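Local structure of Bd3460 (Bdellovibrio bacteriovorus, 5CEC) at residues E147-N158 and F182-L192. The protein is an ankyrin-repeat immunity protein that binds the predatory endopeptidase Bd3459 and probably protects the predator from its own enzyme during cell invasion. Residues are numbered along the deposited sequence; the frame is centred on the assembly and turned at random.
Sequences ESILAKNKSLIN and FLIKKGADLKL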
ATOM      1  N   GLU B 147      -3.893   1.942  23.565  1.00 18.17           N
ATOM      2  CA  GLU B 147      -3.217   1.854  24.881  1.00 18.98           C
ATOM      3  C   GLU B 147      -2.351   3.093  25.144  1.00 19.20           C
ATOM      4  O   GLU B 147      -2.366   3.622  26.241  1.00 20.67           O
ATOM      5  CB  GLU B 147      -2.398   0.558  24.999  1.00 21.82           C
ATOM      6  CG  GLU B 147      -3.264  -0.671  25.067  1.00 25.67           C
ATOM      7  CD  GLU B 147      -2.538  -1.978  25.213  1.00 32.14           C
ATOM      8  OE1 GLU B 147      -1.413  -2.132  24.702  1.00 39.13           O
ATOM      9  OE2 GLU B 147      -3.132  -2.885  25.837  1.00 39.92           O
ATOM     10  N   SER B 148      -1.602   3.548  24.143  1.00 17.98           N
ATOM     11  CA  SER B 148      -0.798   4.744  24.307  1.00 18.84           C
ATOM     12  C   SER B 148      -1.630   5.975  24.640  1.00 17.15           C
ATOM     13  O   SER B 148      -1.213   6.818  25.436  1.00 19.69           O
ATOM     14  CB  SER B 148       0.073   4.994  23.087  1.00 19.33           C
ATOM     15  OG  SER B 148       1.035   3.947  22.917  1.00 21.14           O
ATOM     16  N   ILE B 149      -2.789   6.081  24.023  1.00 17.04           N
ATOM     17  CA  ILE B 149      -3.702   7.187  24.318  1.00 16.35           C
ATOM     18  C   ILE B 149      -4.180   7.115  25.771  1.00 17.10           C
ATOM     19  O   ILE B 149      -4.152   8.106  26.492  1.00 17.73           O
ATOM     20  CB  ILE B 149      -4.864   7.196  23.303  1.00 16.21           C
ATOM     21  CG1 ILE B 149      -4.348   7.593  21.924  1.00 15.66           C
ATOM     22  CG2 ILE B 149      -6.003   8.088  23.761  1.00 16.36           C
ATOM     23  CD1 ILE B 149      -5.296   7.257  20.803  1.00 16.08           C
ATOM     24  N   LEU B 150      -4.623   5.942  26.199  1.00 17.68           N
ATOM     25  CA  LEU B 150      -5.129   5.782  27.563  1.00 18.00           C
ATOM     26  C   LEU B 150      -4.041   5.996  28.617  1.00 19.72           C
ATOM     27  O   LEU B 150      -4.310   6.455  29.711  1.00 21.01           O
ATOM     28  CB  LEU B 150      -5.743   4.399  27.761  1.00 18.57           C
ATOM     29  CG  LEU B 150      -7.023   4.169  26.947  1.00 18.77           C
ATOM     30  CD1 LEU B 150      -7.482   2.735  27.198  1.00 20.73           C
ATOM     31  CD2 LEU B 150      -8.112   5.160  27.291  1.00 20.90           C
ATOM     32  N   ALA B 151      -2.804   5.684  28.269  1.00 20.13           N
ATOM     33  CA  ALA B 151      -1.686   5.913  29.188  1.00 21.46           C
ATOM     34  C   ALA B 151      -1.527   7.411  29.481  1.00 22.45           C
ATOM     35  O   ALA B 151      -1.036   7.785  30.523  1.00 26.28           O
ATOM     36  CB  ALA B 151      -0.410   5.339  28.599  1.00 23.53           C
ATOM     37  N   LYS B 152      -1.926   8.264  28.539  1.00 23.64           N
ATOM     38  CA  LYS B 152      -1.878   9.729  28.748  1.00 23.36           C
ATOM     39  C   LYS B 152      -3.109  10.290  29.463  1.00 23.64           C
ATOM     40  O   LYS B 152      -3.050  11.342  30.088  1.00 28.10           O
ATOM     41  CB  LYS B 152      -1.669  10.467  27.416  1.00 23.99           C
ATOM     42  CG  LYS B 152      -0.388  10.099  26.681  1.00 24.70           C
ATOM     43  CD  LYS B 152       0.814  10.679  27.390  1.00 27.28           C
ATOM     44  CE  LYS B 152       2.086  10.290  26.674  1.00 30.36           C
ATOM     45  NZ  LYS B 152       3.265  10.826  27.371  1.00 37.46           N
ATOM     46  N   ASN B 153      -4.239   9.603  29.336  1.00 21.46           N
ATOM     47  CA  ASN B 153      -5.486  10.048  29.906  1.00 20.63           C
ATOM     48  C   ASN B 153      -6.417   8.841  30.044  1.00 19.30           C
ATOM     49  O   ASN B 153      -7.110   8.476  29.095  1.00 18.54           O
ATOM     50  CB  ASN B 153      -6.081  11.165  29.046  1.00 21.53           C
ATOM     51  CG  ASN B 153      -7.332  11.776  29.638  1.00 21.79           C
ATOM     52  OD1 ASN B 153      -8.043  11.147  30.423  1.00 24.29           O
ATOM     53  ND2 ASN B 153      -7.652  12.995  29.182  1.00 23.83           N
ATOM     54  N   LYS B 154      -6.434   8.253  31.241  1.00 21.20           N
ATOM     55  CA  LYS B 154      -7.215   7.061  31.568  1.00 22.00           C
ATOM     56  C   LYS B 154      -8.706   7.241  31.262  1.00 20.14           C
ATOM     57  O   LYS B 154      -9.352   6.297  30.781  1.00 18.84           O
ATOM     58  CB  LYS B 154      -6.978   6.726  33.068  1.00 25.83           C
ATOM     59  CG  LYS B 154      -7.762   5.572  33.700  1.00 30.85           C
ATOM     60  CD  LYS B 154      -7.480   5.537  35.203  1.00 32.52           C
ATOM     61  CE  LYS B 154      -8.290   4.445  35.894  1.00 36.35           C
ATOM     62  NZ  LYS B 154      -7.975   4.294  37.342  1.00 38.87           N
ATOM     63  N   SER B 155      -9.234   8.450  31.511  1.00 19.92           N
ATOM     64  CA  SER B 155     -10.673   8.667  31.424  1.00 21.88           C
ATOM     65  C   SER B 155     -11.191   8.623  29.995  1.00 18.00           C
ATOM     66  O   SER B 155     -12.401   8.530  29.793  1.00 18.11           O
ATOM     67  CB  SER B 155     -11.092   9.985  32.086  1.00 23.36           C
ATOM     68  OG  SER B 155     -10.661  11.090  31.340  1.00 24.41           O
ATOM     69  N   LEU B 156     -10.316   8.703  28.999  1.00 16.79           N
ATOM     70  CA  LEU B 156     -10.800   8.689  27.620  1.00 16.68           C
ATOM     71  C   LEU B 156     -11.544   7.417  27.259  1.00 16.06           C
ATOM     72  O   LEU B 156     -12.335   7.407  26.312  1.00 16.80           O
ATOM     73  CB  LEU B 156      -9.673   8.945  26.657  1.00 16.40           C
ATOM     74  CG  LEU B 156      -9.087  10.346  26.711  1.00 16.65           C
ATOM     75  CD1 LEU B 156      -7.859  10.435  25.859  1.00 16.81           C
ATOM     76  CD2 LEU B 156     -10.082  11.390  26.299  1.00 17.49           C
ATOM     77  N   ILE B 157     -11.340   6.349  28.016  1.00 15.89           N
ATOM     78  CA  ILE B 157     -12.094   5.116  27.806  1.00 16.37           C
ATOM     79  C   ILE B 157     -13.590   5.343  27.739  1.00 16.42           C
ATOM     80  O   ILE B 157     -14.274   4.677  26.929  1.00 16.03           O
ATOM     81  CB  ILE B 157     -11.690   4.041  28.848  1.00 16.51           C
ATOM     82  CG1 ILE B 157     -12.348   2.694  28.561  1.00 16.08           C
ATOM     83  CG2 ILE B 157     -12.025   4.465  30.270  1.00 17.67           C
ATOM     84  CD1 ILE B 157     -11.979   2.071  27.246  1.00 16.29           C
ATOM     85  N   ASN B 158     -14.104   6.265  28.549  1.00 16.42           N
ATOM     86  CA  ASN B 158     -15.536   6.542  28.598  1.00 16.97           C
ATOM     87  C   ASN B 158     -15.948   7.924  28.110  1.00 16.63           C
ATOM     88  O   ASN B 158     -17.083   8.336  28.334  1.00 18.27           O
ATOM     89  CB  ASN B 158     -16.096   6.279  29.995  1.00 17.32           C
ATOM     90  CG  ASN B 158     -16.039   4.822  30.352  1.00 17.43           C
ATOM     91  OD1 ASN B 158     -16.539   3.983  29.600  1.00 19.06           O
ATOM     92  ND2 ASN B 158     -15.434   4.512  31.484  1.00 19.23           N
ATOM     93  N   PHE B 182     -11.007  -6.063  25.548  1.00 16.53           N
ATOM     94  CA  PHE B 182      -9.991  -5.034  25.636  1.00 17.23           C
ATOM     95  C   PHE B 182     -10.556  -3.785  26.285  1.00 17.14           C
ATOM     96  O   PHE B 182      -9.922  -3.240  27.218  1.00 17.26           O
ATOM     97  CB  PHE B 182      -9.382  -4.729  24.245  1.00 17.67           C
ATOM     98  CG  PHE B 182      -8.536  -3.485  24.196  1.00 18.87           C
ATOM     99  CD1 PHE B 182      -7.267  -3.483  24.744  1.00 21.12           C
ATOM    100  CD2 PHE B 182      -8.999  -2.300  23.664  1.00 19.56           C
ATOM    101  CE1 PHE B 182      -6.477  -2.335  24.727  1.00 22.64           C
ATOM    102  CE2 PHE B 182      -8.213  -1.167  23.636  1.00 21.62           C
ATOM    103  CZ  PHE B 182      -6.957  -1.176  24.174  1.00 22.28           C
ATOM    104  N   LEU B 183     -11.712  -3.330  25.820  1.00 15.10           N
ATOM    105  CA  LEU B 183     -12.274  -2.100  26.345  1.00 14.97           C
ATOM    106  C   LEU B 183     -12.674  -2.236  27.790  1.00 14.77           C
ATOM    107  O   LEU B 183     -12.442  -1.328  28.594  1.00 16.48           O
ATOM    108  CB  LEU B 183     -13.423  -1.594  25.501  1.00 15.02           C
ATOM    109  CG  LEU B 183     -13.022  -1.174  24.074  1.00 15.76           C
ATOM    110  CD1 LEU B 183     -14.284  -0.818  23.301  1.00 16.62           C
ATOM    111  CD2 LEU B 183     -12.061  -0.005  24.061  1.00 15.99           C
ATOM    112  N   ILE B 184     -13.219  -3.390  28.148  1.00 15.70           N
ATOM    113  CA  ILE B 184     -13.593  -3.637  29.538  1.00 16.38           C
ATOM    114  C   ILE B 184     -12.358  -3.650  30.423  1.00 16.25           C
ATOM    115  O   ILE B 184     -12.382  -3.072  31.514  1.00 18.01           O
ATOM    116  CB  ILE B 184     -14.442  -4.901  29.645  1.00 18.24           C
ATOM    117  CG1 ILE B 184     -15.823  -4.646  29.044  1.00 19.02           C
ATOM    118  CG2 ILE B 184     -14.542  -5.363  31.092  1.00 19.58           C
ATOM    119  CD1 ILE B 184     -16.722  -5.854  28.946  1.00 21.36           C
ATOM    120  N   LYS B 185     -11.297  -4.319  29.963  1.00 16.10           N
ATOM    121  CA  LYS B 185     -10.022  -4.360  30.675  1.00 18.65           C
ATOM    122  C   LYS B 185      -9.449  -2.968  30.928  1.00 17.97           C
ATOM    123  O   LYS B 185      -8.795  -2.746  31.943  1.00 21.66           O
ATOM    124  CB  LYS B 185      -9.052  -5.301  29.950  1.00 21.80           C
ATOM    125  CG  LYS B 185      -9.397  -6.776  30.219  1.00 27.62           C
ATOM    126  CD  LYS B 185      -8.728  -7.733  29.249  1.00 32.41           C
ATOM    127  CE  LYS B 185      -7.225  -7.709  29.386  1.00 35.89           C
ATOM    128  NZ  LYS B 185      -6.601  -8.706  28.468  1.00 39.35           N
ATOM    129  N   LYS B 186      -9.794  -2.008  30.063  1.00 17.83           N
ATOM    130  CA  LYS B 186      -9.375  -0.616  30.230  1.00 18.67           C
ATOM    131  C   LYS B 186     -10.373   0.259  30.935  1.00 19.16           C
ATOM    132  O   LYS B 186     -10.157   1.463  31.022  1.00 21.46           O
ATOM    133  CB  LYS B 186      -9.042  -0.010  28.858  1.00 20.70           C
ATOM    134  CG  LYS B 186      -7.910  -0.717  28.136  1.00 23.90           C
ATOM    135  CD  LYS B 186      -6.659  -0.868  28.986  1.00 27.48           C
ATOM    136  CE  LYS B 186      -5.505  -1.453  28.205  1.00 33.63           C
ATOM    137  NZ  LYS B 186      -4.320  -1.600  29.070  1.00 37.04           N
ATOM    138  N   GLY B 187     -11.445  -0.312  31.460  1.00 18.66           N
ATOM    139  CA  GLY B 187     -12.368   0.460  32.286  1.00 19.61           C
ATOM    140  C   GLY B 187     -13.664   0.889  31.660  1.00 17.87           C
ATOM    141  O   GLY B 187     -14.382   1.693  32.246  1.00 19.23           O
ATOM    142  N   ALA B 188     -14.044   0.286  30.536  1.00 16.08           N
ATOM    143  CA  ALA B 188     -15.304   0.687  29.908  1.00 17.53           C
ATOM    144  C   ALA B 188     -16.498   0.480  30.826  1.00 17.89           C
ATOM    145  O   ALA B 188     -16.672  -0.567  31.434  1.00 19.60           O
ATOM    146  CB  ALA B 188     -15.531  -0.041  28.582  1.00 18.02           C
ATOM    147  N   ASP B 189     -17.343   1.496  30.857  1.00 18.57           N
ATOM    148  CA  ASP B 189     -18.613   1.492  31.598  1.00 18.89           C
ATOM    149  C   ASP B 189     -19.604   0.775  30.694  1.00 19.50           C
ATOM    150  O   ASP B 189     -19.662   1.090  29.521  1.00 23.45           O
ATOM    151  CB  ASP B 189     -19.013   2.948  31.888  1.00 21.04           C
ATOM    152  CG  ASP B 189     -20.276   3.101  32.756  1.00 26.11           C
ATOM    153  OD1 ASP B 189     -21.129   2.184  32.845  1.00 31.87           O
ATOM    154  OD2 ASP B 189     -20.426   4.220  33.332  1.00 33.35           O
ATOM    155  N   LEU B 190     -20.359  -0.168  31.238  1.00 20.91           N
ATOM    156  CA  LEU B 190     -21.342  -0.971  30.478  1.00 20.17           C
ATOM    157  C   LEU B 190     -22.737  -0.379  30.396  1.00 22.59           C
ATOM    158  O   LEU B 190     -23.525  -0.771  29.517  1.00 26.47           O
ATOM    159  CB  LEU B 190     -21.468  -2.355  31.128  1.00 22.94           C
ATOM    160  CG  LEU B 190     -20.180  -3.160  31.118  1.00 26.10           C
ATOM    161  CD1 LEU B 190     -20.290  -4.387  32.028  1.00 26.20           C
ATOM    162  CD2 LEU B 190     -19.772  -3.563  29.699  1.00 31.17           C
ATOM    163  N   LYS B 191     -23.045   0.585  31.263  1.00 21.84           N
ATOM    164  CA  LYS B 191     -24.424   1.074  31.420  1.00 23.36           C
ATOM    165  C   LYS B 191     -24.716   2.380  30.684  1.00 22.49           C
ATOM    166  O   LYS B 191     -25.815   2.917  30.804  1.00 26.69           O
ATOM    167  CB  LYS B 191     -24.786   1.256  32.899  1.00 27.99           C
ATOM    168  CG  LYS B 191     -24.912  -0.086  33.634  1.00 32.84           C
ATOM    169  CD  LYS B 191     -25.590   0.039  34.996  1.00 38.90           C
ATOM    170  CE  LYS B 191     -27.090   0.336  34.939  1.00 45.99           C
ATOM    171  NZ  LYS B 191     -27.909  -0.847  34.553  1.00 50.38           N
ATOM    172  N   LEU B 192     -23.764   2.897  29.924  1.00 18.74           N
ATOM    173  CA  LEU B 192     -23.993   4.183  29.267  1.00 19.01           C
ATOM    174  C   LEU B 192     -25.057   4.051  28.194  1.00 19.81           C
ATOM    175  O   LEU B 192     -25.172   3.019  27.534  1.00 21.83           O
ATOM    176  CB  LEU B 192     -22.702   4.720  28.650  1.00 19.33           C
ATOM    177  CG  LEU B 192     -21.574   4.973  29.656  1.00 21.66           C
ATOM    178  CD1 LEU B 192     -20.289   5.377  28.962  1.00 23.91           C
ATOM    179  CD2 LEU B 192     -21.988   6.074  30.623  1.00 22.87           C
TER
HETATM  180  O   HOH W   1      -8.509   3.626  30.903  1.00 25.36           O
HETATM  181  O   HOH W   2     -17.993   2.757  27.579  1.00 18.87           O
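Asn158 OD1 is gripped by two donors: the backbone N of Asp189, 2.9 Å away with a nearly straight N-H (172°), and a water that also donates to Asp189 O. ND2 of the same amide gives a hydrogen to Gly187 O at 3.1 Å; the acceptor lies close to the amide plane, whereas ND2 stands above the plane of that carbonyl. With both branches bonded to backbone two residues apart, the amide's rotation is fixed. Ile157 packs beside it: with CG1 anti to the backbone N (chi1 -174°), the branch lies against the turn, CG1 3.5 Å from Ala188 N, and CD1 reaches Leu183 CD2 at 3.8 Å. That turn is a Schellman motif ending helix 177-185, with Gly187 at positive phi, Ala188 N bonded to Leu183 O (3.0 Å) and Gly187 N to Ile184 O (2.9 Å). A second water bridges Lys186 O to Lys154 O. Leu150 CD1 touches Lys186 CB at 3.6 Å, and Glu147 CG meets the Phe182 ring at its edge, in plane, while Lys186 CG lies above one face, displaced toward the rim. Bent at chi2 (-52°), the lysine chain brings NZ to Glu147 OE2 in a long salt bridge of 3.7 Å. Phe135 of helix 134-141 touches Leu150, Ile157 and Leu183. Helix flank beside helix flank, with an asparagine pinning one loop to the next, is consistent with ankyrin-repeat stacking.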